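Local coordinates for hypothetical protein (Deinococcus radiodurans, PDB 1U5K) that is probably involved in DNA repair and recombination by the RecF pathway, and carries a zinc ion held by four cysteines, at residues A[96-101]-A[230-235]; A[133-138]-A[187-192]; A[147-152]-A[168-173]; A[161-166]-A[175-180]. One frame throughout, in Å; residues are numbered along the deposited sequence.

Contact 1: A[96-101]-A[230-235]; sequences AEFADA and HSWRQL
Glu97 and Trp232 bring the backbones of helix 96-101 and the 3-10 turn 231-235 nearest, their CA atoms 5.1 Å apart, and no hydrogen bond joins the two segments. Trp232 is the central side chain, touching Glu97, Phe98 and Ala101. Its CG, set between the backbone N and the carbonyl carbon (chi1 65°), lies beside Phe98 CA. Trp232 CB rests 3.7 Å from Glu97 C. Phe98 and Trp232 lie side by side and point the same way, as a T-shaped (edge-to-face) pair: the Phe98 edge, led by CD1, meets one face of the indole toward its rim, with the planes at 81° and CD1 3.8 Å from Trp232 CZ3. Arg233 CG lies over the centre of the opposite face. On the five-membered side, Ala101 CB comes tightly against Trp232 CD1 at 3.3 Å. This is plain packing in the helical part of RecO, where the loop after helix 211-225 folds back on helix 86-102. Trp232 NE1 donates to His230 ND1 (2.9 Å), in the indole plane but somewhat tilted from that of the imidazole, which helps set the rotation of both rings; His230 NE2 in turn pairs with Val226 O. An alanine in place of Trp232 would probably leave the Phe98 edge without its aromatic face, a gap beside Ala101 CB, and the imidazole with one hold fewer. Leu235 CD1 touches Glu97 CG at 4.2 Å, while the Glu97 carboxylate turns to Arg14 in a salt bridge. Ser231 OG bonds to Ala84 O of the second subunit, placing this turn at the dimer contact.

Contact 2: A[133-138]-A[187-192]; sequences ALVMSY and LDFLRH
Tyr138 and Phe189 form the aromatic core of the contact, a T-shaped (edge-to-face) pair with ring centroids 4.8 Å apart and planes at 79°. Phe189 is the edge: its CE2 stands over the centre of the Tyr138 ring, with CD1 of Tyr138 the nearest ring atom at 3.5 Å. CG of Phe189 lies anti to the backbone N (chi1 -178°), and the ring reaches across to the other helix. The aliphatic contacts flank this pair. Val135 CG2 meets the edge of the Phe189 ring at CE1, 4.1 Å away, and Leu190 CD2 lies 3.7 Å from Tyr138 CE2 and 3.4 Å from Tyr138 OH. Among polar groups, Leu134 O lies near the plane of the Phe189 ring at its edge, 4.0 Å from Phe189 CZ, and the Tyr138 hydroxyl is hydrogen-bonded to Leu214 O. An alanine at Tyr138 would probably open a gap over the Phe189 edge and leave Leu214 O without this hydroxyl partner. The short helix axes stay 11.3 Å apart, inclined at 33° and running in broadly the same direction, so large side chains must bridge them. Trp131 also meets the Phe189 ring. This is interhelical packing within the RecO C-terminal region: helix 129-141 lies against helix 86-102 through Ala133 and Ser137 and against helix 198-203 through Val135, while Leu214 of helix 211-225 touches both Phe189 and Leu190 of helix 184-192.

Contact 3: A[147-152]-A[168-173]; sequences IPQTAR and GGQLLC. With ZN (zinc ion), chain C.
Thr150 and Leu171 make the apolar touch of this contact, Leu171 CD1 lying 3.9 Å from Thr150 CB and about as far from its CG2 methyl. The two side chains cross obliquely. CG of Leu171 lies anti to its carbonyl carbon (chi1 -59°), and the CD1 branch is the one that meets Thr150. Beside them the side chains of Gln149 and Gln170 cross at about a right angle, without a hydrogen bond between the segments.

Two waters bridge the segments instead, one to a side chain and one between backbones. The first donates to Ile147 O at 2.7 Å and to Gln170 OE1 at 2.9 Å, tying the extended Gln170 chain to Ile147. The second accepts from Leu171 N at 3.1 Å and lies 2.7 Å from Gln149 O and 2.8 Å from Arg152 O, so that three backbone groups, two carbonyls and one N-H, surround it.

Further out, Asp165 OD2 accepts from Gln170 N, and Arg152 NH1 is hydrogen-bonded to Gly157 O. At the far end of the second segment Cys173 SG binds the zinc ion at 2.3 Å; Cys153, Cys156 and Cys176 complete the site. This four-cysteine site follows the CxxC pattern of a zinc ribbon, consistent with the family of the C-terminal region. Leu171 also packs on Pro161 and Tyr182, and it shares a backbone hydrogen bond with Ala154. Segment 147-152, in the loop that follows helix 129-141, passes strand 171-172, which pairs antiparallel with strand 163-164 and precedes helix 184-192.

Contact 4: A[161-166]-A[175-180]; sequences PEHPDP and KCAALP. With ZN (zinc ion), chain C.
Ala177, which follows the zinc ligand Cys176 (SG 2.4 Å from the zinc ion), presses its CB on His163 CB at 3.4 Å, the closest apolar touch between segments 161-166 and 175-180. The CA atoms of His163 and Ala177 are 6.3 Å apart. The second segment is the run that leaves the last cysteine of a CxxC pair, as in a zinc ribbon, and it passes beside the short strand 163-164. Leu179 N donates to a water at 3.1 Å, and that water donates in turn to Pro164 O at 2.8 Å. The Leu179 side chain, its CG anti to the carbonyl carbon (chi1 -63°), lies against two proline rings, with CD1 4.1 Å from Pro164 CB and somewhat farther from Pro166 CG; it also packs on Pro19 of the second subunit. Leu179 O receives the hydrogen bond of the contact, from His163 ND1 at 2.8 Å. This bond is nearly straight (166°) and lies in both the carbonyl plane and the imidazole plane, which helps hold the ring's rotation. Pro180 follows, with its O 3.3 Å from Pro164 CD.

Contacts 3 and 4 are two sides of one zinc-bearing unit: their centres are about 10 Å apart, their segments alternate along the chain, and both reach the same metal, through Cys173 and Cys176. A probable backbone hydrogen bond, Leu172 N to His163 O at 2.8 Å, joins their strands. Contact 2 closes a loop around both and touches each: Leu190 CD1 packs on Leu171 CD2 at 4.0 Å, and Leu187 CD1 on Glu162 CG at 3.7 Å. Contact 1 encloses all three in sequence but meets only contact 2, where Phe98 CE2 lies 3.6 Å from Ser137 CB; its centre is about 27 Å from that of contact 4.

Contact 1: A[96-101]-A[230-235]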
loop_
_atom_site.group_PDB
_atom_site.type_symbol
_atom_site.label_atom_id
_atom_site.label_comp_id
_atom_site.label_asym_id
_atom_site.label_seq_id
_atom_site.Cartn_x
_atom_site.Cartn_y
_atom_site.Cartn_z
ATOM N N ALA A 96 4.551 -10.264 7.971
ATOM C CA ALA A 96 5.587 -9.256 8.142
ATOM C C ALA A 96 5.011 -7.837 8.176
ATOM O O ALA A 96 5.271 -7.080 9.114
ATOM C CB ALA A 96 6.660 -9.396 7.099
ATOM N N GLU A 97 4.216 -7.496 7.166
ATOM C CA GLU A 97 3.659 -6.147 7.051
ATOM C C GLU A 97 2.567 -5.929 8.107
ATOM O O GLU A 97 2.430 -4.858 8.690
ATOM C CB GLU A 97 3.174 -5.884 5.619
ATOM C CG GLU A 97 4.299 -5.787 4.594
ATOM C CD GLU A 97 5.128 -4.513 4.717
ATOM O OE1 GLU A 97 4.772 -3.579 5.477
ATOM O OE2 GLU A 97 6.153 -4.423 4.016
ATOM N N PHE A 98 1.836 -6.987 8.448
ATOM C CA PHE A 98 0.796 -6.888 9.456
ATOM C C PHE A 98 1.428 -6.617 10.814
ATOM O O PHE A 98 0.998 -5.711 11.536
ATOM C CB PHE A 98 -0.029 -8.178 9.532
ATOM C CG PHE A 98 -0.984 -8.215 10.688
ATOM C CD1 PHE A 98 -2.194 -7.539 10.650
ATOM C CD2 PHE A 98 -0.661 -8.933 11.827
ATOM C CE1 PHE A 98 -3.077 -7.595 11.747
ATOM C CE2 PHE A 98 -1.540 -9.005 12.897
ATOM C CZ PHE A 98 -2.732 -8.313 12.865
ATOM N N ALA A 99 2.458 -7.383 11.151
ATOM C CA ALA A 99 3.105 -7.180 12.448
ATOM C C ALA A 99 3.693 -5.772 12.597
ATOM O O ALA A 99 3.552 -5.127 13.639
ATOM C CB ALA A 99 4.162 -8.235 12.705
ATOM N N ASP A 100 4.288 -5.272 11.521
ATOM C CA ASP A 100 4.912 -3.953 11.535
ATOM C C ASP A 100 3.869 -2.868 11.723
ATOM O O ASP A 100 4.150 -1.857 12.350
ATOM C CB ASP A 100 5.652 -3.667 10.235
ATOM C CG ASP A 100 6.573 -2.463 10.344
ATOM O OD1 ASP A 100 7.255 -2.243 11.361
ATOM O OD2 ASP A 100 6.638 -1.642 9.422
ATOM N N ALA A 101 2.685 -3.100 11.166
ATOM C CA ALA A 101 1.600 -2.147 11.217
ATOM C C ALA A 101 0.920 -2.176 12.572
ATOM O O ALA A 101 0.435 -1.146 13.042
ATOM C CB ALA A 101 0.625 -2.460 10.122
ATOM N N HIS A 230 -2.101 1.094 6.944
ATOM C CA HIS A 230 -2.546 -0.294 6.848
ATOM C C HIS A 230 -2.493 -0.811 5.405
ATOM O O HIS A 230 -3.414 -1.438 4.876
ATOM C CB HIS A 230 -3.901 -0.446 7.549
ATOM C CG HIS A 230 -3.822 -0.150 9.017
ATOM N ND1 HIS A 230 -3.068 -0.908 9.881
ATOM C CD2 HIS A 230 -4.289 0.893 9.743
ATOM C CE1 HIS A 230 -3.087 -0.360 11.080
ATOM N NE2 HIS A 230 -3.837 0.724 11.026
ATOM N N SER A 231 -1.337 -0.567 4.796
ATOM C CA SER A 231 -0.966 -1.133 3.503
ATOM C C SER A 231 -0.856 -2.659 3.490
ATOM O O SER A 231 -0.850 -3.329 2.459
ATOM C CB SER A 231 0.314 -0.455 3.014
ATOM O OG SER A 231 1.414 -0.641 3.886
ATOM N N TRP A 232 -0.699 -3.257 4.657
ATOM C CA TRP A 232 -0.685 -4.706 4.769
ATOM C C TRP A 232 -1.958 -5.339 4.245
ATOM O O TRP A 232 -1.974 -6.514 3.892
ATOM C CB TRP A 232 -0.459 -5.111 6.225
ATOM C CG TRP A 232 -1.546 -4.724 7.160
ATOM C CD1 TRP A 232 -1.600 -3.590 7.899
ATOM C CD2 TRP A 232 -2.727 -5.474 7.472
ATOM N NE1 TRP A 232 -2.763 -3.559 8.624
ATOM C CE2 TRP A 232 -3.468 -4.713 8.394
ATOM C CE3 TRP A 232 -3.239 -6.708 7.072
ATOM C CZ2 TRP A 232 -4.676 -5.160 8.938
ATOM C CZ3 TRP A 232 -4.453 -7.149 7.604
ATOM C CH2 TRP A 232 -5.169 -6.362 8.508
ATOM N N ARG A 233 -3.036 -4.564 4.158
ATOM C CA ARG A 233 -4.273 -5.065 3.574
ATOM C C ARG A 233 -4.215 -5.406 2.084
ATOM O O ARG A 233 -5.012 -6.211 1.630
ATOM C CB ARG A 233 -5.410 -4.087 3.815
ATOM C CG ARG A 233 -5.790 -4.014 5.271
ATOM C CD ARG A 233 -5.940 -2.616 5.753
ATOM N NE ARG A 233 -7.113 -1.973 5.226
ATOM C CZ ARG A 233 -7.174 -0.731 4.752
ATOM N NH1 ARG A 233 -6.129 0.078 4.625
ATOM N NH2 ARG A 233 -8.358 -0.290 4.353
ATOM N N GLN A 234 -3.209 -4.904 1.378
ATOM C CA GLN A 234 -2.871 -5.359 0.034
ATOM C C GLN A 234 -2.586 -6.866 -0.047
ATOM O O GLN A 234 -2.743 -7.510 -1.091
ATOM C CB GLN A 234 -1.643 -4.582 -0.427
ATOM C CG GLN A 234 -1.866 -3.105 -0.645
ATOM C CD GLN A 234 -3.010 -2.881 -1.623
ATOM O OE1 GLN A 234 -2.931 -3.273 -2.793
ATOM N NE2 GLN A 234 -4.099 -2.330 -1.128
ATOM N N LEU A 235 -2.156 -7.447 1.067
ATOM C CA LEU A 235 -1.796 -8.850 1.089
ATOM C C LEU A 235 -2.837 -9.820 1.647
ATOM O O LEU A 235 -2.598 -11.027 1.675
ATOM C CB LEU A 235 -0.474 -9.014 1.838
ATOM C CG LEU A 235 0.654 -8.148 1.297
ATOM C CD1 LEU A 235 1.873 -8.263 2.189
ATOM C CD2 LEU A 235 0.983 -8.408 -0.170
#

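Contact 2: A[133-138]-A[187-192]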
loop_
_atom_site.group_PDB
_atom_site.type_symbol
_atom_site.label_atom_id
_atom_site.label_comp_id
_atom_site.label_asym_id
_atom_site.label_seq_id
_atom_site.Cartn_x
_atom_site.Cartn_y
_atom_site.Cartn_z
ATOM N N ALA A 133 -1.822 -18.013 9.217
ATOM C CA ALA A 133 -1.798 -16.553 9.244
ATOM C C ALA A 133 -3.013 -15.961 9.947
ATOM O O ALA A 133 -2.848 -15.014 10.712
ATOM C CB ALA A 133 -1.644 -15.985 7.834
ATOM N N LEU A 134 -4.207 -16.510 9.726
ATOM C CA LEU A 134 -5.395 -16.109 10.463
ATOM C C LEU A 134 -5.188 -16.236 11.963
ATOM O O LEU A 134 -5.398 -15.299 12.735
ATOM C CB LEU A 134 -6.665 -16.846 10.037
ATOM C CG LEU A 134 -7.421 -16.160 8.916
ATOM C CD1 LEU A 134 -8.497 -17.087 8.411
ATOM C CD2 LEU A 134 -7.966 -14.764 9.266
ATOM N N VAL A 135 -4.729 -17.409 12.372
ATOM C CA VAL A 135 -4.569 -17.722 13.779
ATOM C C VAL A 135 -3.542 -16.816 14.443
ATOM O O VAL A 135 -3.795 -16.279 15.513
ATOM C CB VAL A 135 -4.218 -19.206 13.981
ATOM C CG1 VAL A 135 -3.765 -19.466 15.394
ATOM C CG2 VAL A 135 -5.426 -20.034 13.633
ATOM N N MET A 136 -2.416 -16.619 13.767
ATOM C CA MET A 136 -1.277 -15.904 14.308
ATOM C C MET A 136 -1.561 -14.406 14.328
ATOM O O MET A 136 -1.241 -13.716 15.292
ATOM C CB MET A 136 -0.029 -16.222 13.481
ATOM C CG MET A 136 0.379 -17.694 13.600
ATOM S SD MET A 136 0.796 -18.159 15.267
ATOM C CE MET A 136 2.345 -17.605 15.352
ATOM N N SER A 137 -2.207 -13.910 13.283
ATOM C CA SER A 137 -2.574 -12.504 13.258
ATOM C C SER A 137 -3.548 -12.133 14.396
ATOM O O SER A 137 -3.333 -11.150 15.126
ATOM C CB SER A 137 -2.909 -12.114 11.805
ATOM O OG SER A 137 -4.234 -12.514 11.531
ATOM N N TYR A 138 -4.549 -12.970 14.666
ATOM C CA TYR A 138 -5.458 -12.735 15.786
ATOM C C TYR A 138 -4.756 -12.873 17.137
ATOM O O TYR A 138 -4.941 -12.053 18.046
ATOM C CB TYR A 138 -6.699 -13.633 15.707
ATOM C CG TYR A 138 -7.846 -13.104 14.898
ATOM C CD1 TYR A 138 -7.851 -13.227 13.519
ATOM C CD2 TYR A 138 -8.933 -12.455 15.503
ATOM C CE1 TYR A 138 -8.900 -12.721 12.781
ATOM C CE2 TYR A 138 -10.009 -11.986 14.770
ATOM C CZ TYR A 138 -9.982 -12.114 13.395
ATOM O OH TYR A 138 -11.012 -11.671 12.596
ATOM N N LEU A 187 -17.948 -17.427 15.093
ATOM C CA LEU A 187 -18.146 -16.840 16.405
ATOM C C LEU A 187 -17.192 -17.434 17.418
ATOM O O LEU A 187 -16.626 -16.742 18.262
ATOM C CB LEU A 187 -19.565 -17.067 16.936
ATOM C CG LEU A 187 -20.553 -15.915 16.827
ATOM C CD1 LEU A 187 -21.869 -16.361 17.487
ATOM C CD2 LEU A 187 -19.969 -14.642 17.420
ATOM N N ASP A 188 -17.027 -18.747 17.324
ATOM C CA ASP A 188 -16.174 -19.416 18.283
ATOM C C ASP A 188 -14.723 -18.964 18.133
ATOM O O ASP A 188 -14.001 -18.742 19.110
ATOM C CB ASP A 188 -16.343 -20.927 18.126
ATOM C CG ASP A 188 -15.243 -21.688 18.783
ATOM O OD1 ASP A 188 -14.369 -22.122 18.009
ATOM O OD2 ASP A 188 -15.130 -21.832 20.013
ATOM N N PHE A 189 -14.284 -18.845 16.889
ATOM C CA PHE A 189 -12.959 -18.307 16.616
ATOM C C PHE A 189 -12.791 -16.897 17.163
ATOM O O PHE A 189 -11.867 -16.618 17.918
ATOM C CB PHE A 189 -12.645 -18.324 15.125
ATOM C CG PHE A 189 -11.272 -17.809 14.817
ATOM C CD1 PHE A 189 -10.179 -18.646 14.911
ATOM C CD2 PHE A 189 -11.084 -16.474 14.491
ATOM C CE1 PHE A 189 -8.919 -18.154 14.617
ATOM C CE2 PHE A 189 -9.819 -15.978 14.226
ATOM C CZ PHE A 189 -8.753 -16.829 14.255
ATOM N N LEU A 190 -13.712 -16.021 16.792
ATOM C CA LEU A 190 -13.639 -14.630 17.211
ATOM C C LEU A 190 -13.592 -14.476 18.726
ATOM O O LEU A 190 -12.822 -13.660 19.223
ATOM C CB LEU A 190 -14.799 -13.846 16.601
ATOM C CG LEU A 190 -14.761 -13.633 15.098
ATOM C CD1 LEU A 190 -15.988 -12.888 14.666
ATOM C CD2 LEU A 190 -13.523 -12.969 14.563
ATOM N N ARG A 191 -14.345 -15.295 19.462
ATOM C CA ARG A 191 -14.442 -15.191 20.907
ATOM C C ARG A 191 -13.239 -15.719 21.667
ATOM O O ARG A 191 -12.955 -15.296 22.787
ATOM C CB ARG A 191 -15.711 -15.886 21.409
ATOM C CG ARG A 191 -17.001 -15.176 21.044
ATOM C CD ARG A 191 -18.223 -15.994 21.432
ATOM N NE ARG A 191 -19.474 -15.273 21.304
ATOM C CZ ARG A 191 -20.668 -15.836 21.181
ATOM N NH1 ARG A 191 -20.815 -17.149 21.148
ATOM N NH2 ARG A 191 -21.742 -15.069 21.108
ATOM N N HIS A 192 -12.485 -16.604 21.034
ATOM C CA HIS A 192 -11.450 -17.339 21.738
ATOM C C HIS A 192 -10.067 -17.278 21.104
ATOM O O HIS A 192 -9.108 -17.679 21.740
ATOM C CB HIS A 192 -11.927 -18.785 21.850
ATOM C CG HIS A 192 -13.215 -18.907 22.606
ATOM N ND1 HIS A 192 -13.327 -18.507 23.918
ATOM C CD2 HIS A 192 -14.445 -19.333 22.233
ATOM C CE1 HIS A 192 -14.568 -18.698 24.329
ATOM N NE2 HIS A 192 -15.264 -19.207 23.328
#

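Contact 3: A[147-152]-A[168-173]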
loop_
_atom_site.group_PDB
_atom_site.type_symbol
_atom_site.label_atom_id
_atom_site.label_comp_id
_atom_site.label_asym_id
_atom_site.label_seq_id
_atom_site.Cartn_x
_atom_site.Cartn_y
_atom_site.Cartn_z
ATOM N N ILE A 147 -7.309 -3.155 22.009
ATOM C CA ILE A 147 -8.135 -3.782 23.041
ATOM C C ILE A 147 -9.280 -4.598 22.442
ATOM O O ILE A 147 -10.345 -4.080 22.076
ATOM C CB ILE A 147 -8.707 -2.759 24.040
ATOM C CG1 ILE A 147 -7.582 -1.941 24.676
ATOM C CG2 ILE A 147 -9.611 -3.451 25.074
ATOM C CD1 ILE A 147 -7.272 -2.325 26.119
ATOM N N PRO A 148 -9.018 -5.892 22.285
ATOM C CA PRO A 148 -10.054 -6.797 21.791
ATOM C C PRO A 148 -11.198 -6.817 22.819
ATOM O O PRO A 148 -10.971 -6.690 24.033
ATOM C CB PRO A 148 -9.315 -8.131 21.667
ATOM C CG PRO A 148 -7.838 -7.831 21.761
ATOM C CD PRO A 148 -7.711 -6.548 22.487
ATOM N N GLN A 149 -12.434 -6.917 22.338
ATOM C CA GLN A 149 -13.597 -6.879 23.224
ATOM C C GLN A 149 -14.765 -7.590 22.554
ATOM O O GLN A 149 -15.417 -6.996 21.707
ATOM C CB GLN A 149 -13.955 -5.433 23.586
ATOM C CG GLN A 149 -14.854 -5.248 24.788
ATOM C CD GLN A 149 -16.302 -5.564 24.476
ATOM O OE1 GLN A 149 -17.057 -4.740 23.937
ATOM N NE2 GLN A 149 -16.690 -6.778 24.813
ATOM N N THR A 150 -14.965 -8.863 22.888
ATOM C CA THR A 150 -16.018 -9.728 22.347
ATOM C C THR A 150 -17.129 -10.163 23.314
ATOM O O THR A 150 -18.102 -10.781 22.901
ATOM C CB THR A 150 -15.381 -10.995 21.731
ATOM O OG1 THR A 150 -14.475 -11.605 22.658
ATOM C CG2 THR A 150 -14.506 -10.636 20.547
ATOM N N ALA A 151 -17.044 -9.788 24.582
ATOM C CA ALA A 151 -18.021 -10.179 25.588
ATOM C C ALA A 151 -19.294 -9.335 25.571
ATOM O O ALA A 151 -20.329 -9.808 26.017
ATOM C CB ALA A 151 -17.395 -10.145 26.986
ATOM N N ARG A 152 -19.246 -8.116 25.042
ATOM C CA ARG A 152 -20.405 -7.230 25.026
ATOM C C ARG A 152 -20.594 -6.497 23.698
ATOM O O ARG A 152 -19.632 -6.181 23.007
ATOM C CB ARG A 152 -20.276 -6.214 26.157
ATOM C CG ARG A 152 -20.244 -6.812 27.557
ATOM C CD ARG A 152 -20.187 -5.721 28.611
ATOM N NE ARG A 152 -20.469 -6.146 29.983
ATOM C CZ ARG A 152 -21.656 -6.440 30.510
ATOM N NH1 ARG A 152 -22.792 -6.424 29.816
ATOM N NH2 ARG A 152 -21.692 -6.801 31.787
ATOM N N GLY A 168 -16.868 -0.622 13.764
ATOM C CA GLY A 168 -15.753 -0.684 14.690
ATOM C C GLY A 168 -14.976 -1.979 14.622
ATOM O O GLY A 168 -13.931 -2.093 15.256
ATOM N N GLY A 169 -15.489 -2.966 13.897
ATOM C CA GLY A 169 -14.862 -4.272 13.811
ATOM C C GLY A 169 -14.857 -5.149 15.053
ATOM O O GLY A 169 -14.059 -6.086 15.176
ATOM N N GLN A 170 -15.771 -4.867 15.978
ATOM C CA GLN A 170 -15.981 -5.694 17.157
ATOM C C GLN A 170 -17.175 -6.603 16.867
ATOM O O GLN A 170 -17.269 -7.113 15.755
ATOM C CB GLN A 170 -16.168 -4.760 18.356
ATOM C CG GLN A 170 -14.917 -3.984 18.657
ATOM C CD GLN A 170 -14.917 -3.070 19.866
ATOM O OE1 GLN A 170 -13.899 -2.452 20.117
ATOM N NE2 GLN A 170 -15.986 -3.015 20.644
ATOM N N LEU A 171 -18.139 -6.715 17.785
ATOM C CA LEU A 171 -19.382 -7.450 17.575
ATOM C C LEU A 171 -20.603 -6.687 18.110
ATOM O O LEU A 171 -20.490 -5.940 19.075
ATOM C CB LEU A 171 -19.302 -8.787 18.292
ATOM C CG LEU A 171 -18.165 -9.744 17.890
ATOM C CD1 LEU A 171 -18.117 -10.830 18.933
ATOM C CD2 LEU A 171 -18.380 -10.318 16.513
ATOM N N LEU A 172 -21.755 -6.870 17.479
ATOM C CA LEU A 172 -23.016 -6.225 17.836
ATOM C C LEU A 172 -24.047 -7.271 18.226
ATOM O O LEU A 172 -24.018 -8.391 17.707
ATOM C CB LEU A 172 -23.572 -5.410 16.668
ATOM C CG LEU A 172 -22.718 -4.217 16.268
ATOM C CD1 LEU A 172 -23.247 -3.608 14.980
ATOM C CD2 LEU A 172 -22.586 -3.233 17.415
ATOM N N CYS A 173 -24.985 -6.900 19.102
ATOM C CA CYS A 173 -26.115 -7.773 19.421
ATOM C C CYS A 173 -27.155 -7.735 18.310
ATOM O O CYS A 173 -27.131 -6.879 17.418
ATOM C CB CYS A 173 -26.764 -7.403 20.764
ATOM S SG CYS A 173 -27.711 -5.865 20.730
HETATM ZN ZN ZN C . -26.537 -3.919 21.211
HETATM O O HOH W 1 -12.171 -2.189 22.472
HETATM O O HOH W 2 -17.883 -6.222 20.836
#

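Contact 4: A[161-166]-A[175-180]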
loop_
_atom_site.group_PDB
_atom_site.type_symbol
_atom_site.label_atom_id
_atom_site.label_comp_id
_atom_site.label_asym_id
_atom_site.label_seq_id
_atom_site.Cartn_x
_atom_site.Cartn_y
_atom_site.Cartn_z
ATOM N N PRO A 161 -22.677 -10.790 22.136
ATOM C CA PRO A 161 -23.133 -10.411 20.798
ATOM C C PRO A 161 -22.679 -11.425 19.750
ATOM O O PRO A 161 -21.586 -11.982 19.840
ATOM C CB PRO A 161 -22.441 -9.063 20.569
ATOM C CG PRO A 161 -21.206 -9.104 21.395
ATOM C CD PRO A 161 -21.590 -9.917 22.607
ATOM N N GLU A 162 -23.491 -11.613 18.720
ATOM C CA GLU A 162 -23.209 -12.616 17.708
ATOM C C GLU A 162 -23.081 -12.046 16.302
ATOM O O GLU A 162 -22.941 -12.797 15.338
ATOM C CB GLU A 162 -24.330 -13.653 17.724
ATOM C CG GLU A 162 -24.511 -14.366 19.050
ATOM C CD GLU A 162 -25.516 -15.505 18.976
ATOM O OE1 GLU A 162 -26.446 -15.441 18.144
ATOM O OE2 GLU A 162 -25.349 -16.489 19.729
ATOM N N HIS A 163 -23.168 -10.725 16.169
ATOM C CA HIS A 163 -23.256 -10.149 14.833
ATOM C C HIS A 163 -22.059 -9.283 14.460
ATOM O O HIS A 163 -21.408 -8.703 15.340
ATOM C CB HIS A 163 -24.522 -9.308 14.671
ATOM C CG HIS A 163 -25.795 -10.072 14.884
ATOM N ND1 HIS A 163 -26.757 -10.175 13.902
ATOM C CD2 HIS A 163 -26.297 -10.707 15.972
ATOM C CE1 HIS A 163 -27.776 -10.878 14.360
ATOM N NE2 HIS A 163 -27.526 -11.213 15.614
ATOM N N PRO A 164 -21.838 -9.146 13.154
ATOM C CA PRO A 164 -20.773 -8.283 12.630
ATOM C C PRO A 164 -20.976 -6.829 13.033
ATOM O O PRO A 164 -22.121 -6.399 13.172
ATOM C CB PRO A 164 -20.909 -8.414 11.110
ATOM C CG PRO A 164 -21.701 -9.636 10.879
ATOM C CD PRO A 164 -22.599 -9.775 12.062
ATOM N N ASP A 165 -19.870 -6.114 13.215
ATOM C CA ASP A 165 -19.802 -4.700 13.553
ATOM C C ASP A 165 -19.073 -4.014 12.391
ATOM O O ASP A 165 -17.848 -3.951 12.405
ATOM C CB ASP A 165 -18.989 -4.555 14.848
ATOM C CG ASP A 165 -18.694 -3.135 15.191
ATOM O OD1 ASP A 165 -19.377 -2.268 14.596
ATOM O OD2 ASP A 165 -17.813 -2.806 16.026
ATOM N N PRO A 166 -19.779 -3.537 11.373
ATOM C CA PRO A 166 -19.120 -2.888 10.232
ATOM C C PRO A 166 -18.441 -1.562 10.557
ATOM O O PRO A 166 -17.508 -1.192 9.838
ATOM C CB PRO A 166 -20.230 -2.752 9.175
ATOM C CG PRO A 166 -21.512 -3.110 9.822
ATOM C CD PRO A 166 -21.232 -3.706 11.185
ATOM N N LYS A 175 -30.098 -6.736 18.331
ATOM C CA LYS A 175 -30.874 -5.514 18.278
ATOM C C LYS A 175 -30.127 -4.351 17.634
ATOM O O LYS A 175 -30.751 -3.538 16.970
ATOM C CB LYS A 175 -31.358 -5.124 19.679
ATOM C CG LYS A 175 -32.284 -6.120 20.359
ATOM C CD LYS A 175 -33.696 -6.223 19.806
ATOM C CE LYS A 175 -34.634 -7.009 20.752
ATOM N NZ LYS A 175 -35.459 -6.111 21.656
ATOM N N CYS A 176 -28.807 -4.282 17.762
ATOM C CA CYS A 176 -28.028 -3.183 17.207
ATOM C C CYS A 176 -27.588 -3.484 15.777
ATOM O O CYS A 176 -27.267 -2.584 15.024
ATOM C CB CYS A 176 -26.832 -2.902 18.112
ATOM S SG CYS A 176 -27.268 -2.186 19.712
ATOM N N ALA A 177 -27.656 -4.747 15.375
ATOM C CA ALA A 177 -27.110 -5.217 14.114
ATOM C C ALA A 177 -28.131 -5.129 12.975
ATOM O O ALA A 177 -29.333 -5.265 13.174
ATOM C CB ALA A 177 -26.636 -6.638 14.275
ATOM N N ALA A 178 -27.636 -4.854 11.776
ATOM C CA ALA A 178 -28.447 -4.882 10.570
ATOM C C ALA A 178 -28.028 -6.044 9.672
ATOM O O ALA A 178 -28.593 -6.203 8.594
ATOM C CB ALA A 178 -28.281 -3.571 9.818
ATOM N N LEU A 179 -27.005 -6.798 10.062
ATOM C CA LEU A 179 -26.570 -7.980 9.328
ATOM C C LEU A 179 -26.847 -9.267 10.098
ATOM O O LEU A 179 -26.959 -9.240 11.321
ATOM C CB LEU A 179 -25.073 -7.873 9.034
ATOM C CG LEU A 179 -24.651 -6.712 8.136
ATOM C CD1 LEU A 179 -23.122 -6.654 8.094
ATOM C CD2 LEU A 179 -25.251 -6.920 6.760
ATOM N N PRO A 180 -26.975 -10.391 9.397
ATOM C CA PRO A 180 -27.204 -11.681 10.061
ATOM C C PRO A 180 -26.044 -12.115 10.950
ATOM O O PRO A 180 -24.928 -11.664 10.752
ATOM C CB PRO A 180 -27.378 -12.685 8.911
ATOM C CG PRO A 180 -27.176 -11.945 7.638
ATOM C CD PRO A 180 -26.958 -10.490 7.927
HETATM ZN ZN ZN C . -26.537 -3.919 21.211
HETATM O O HOH W 3 -24.544 -6.052 11.786
#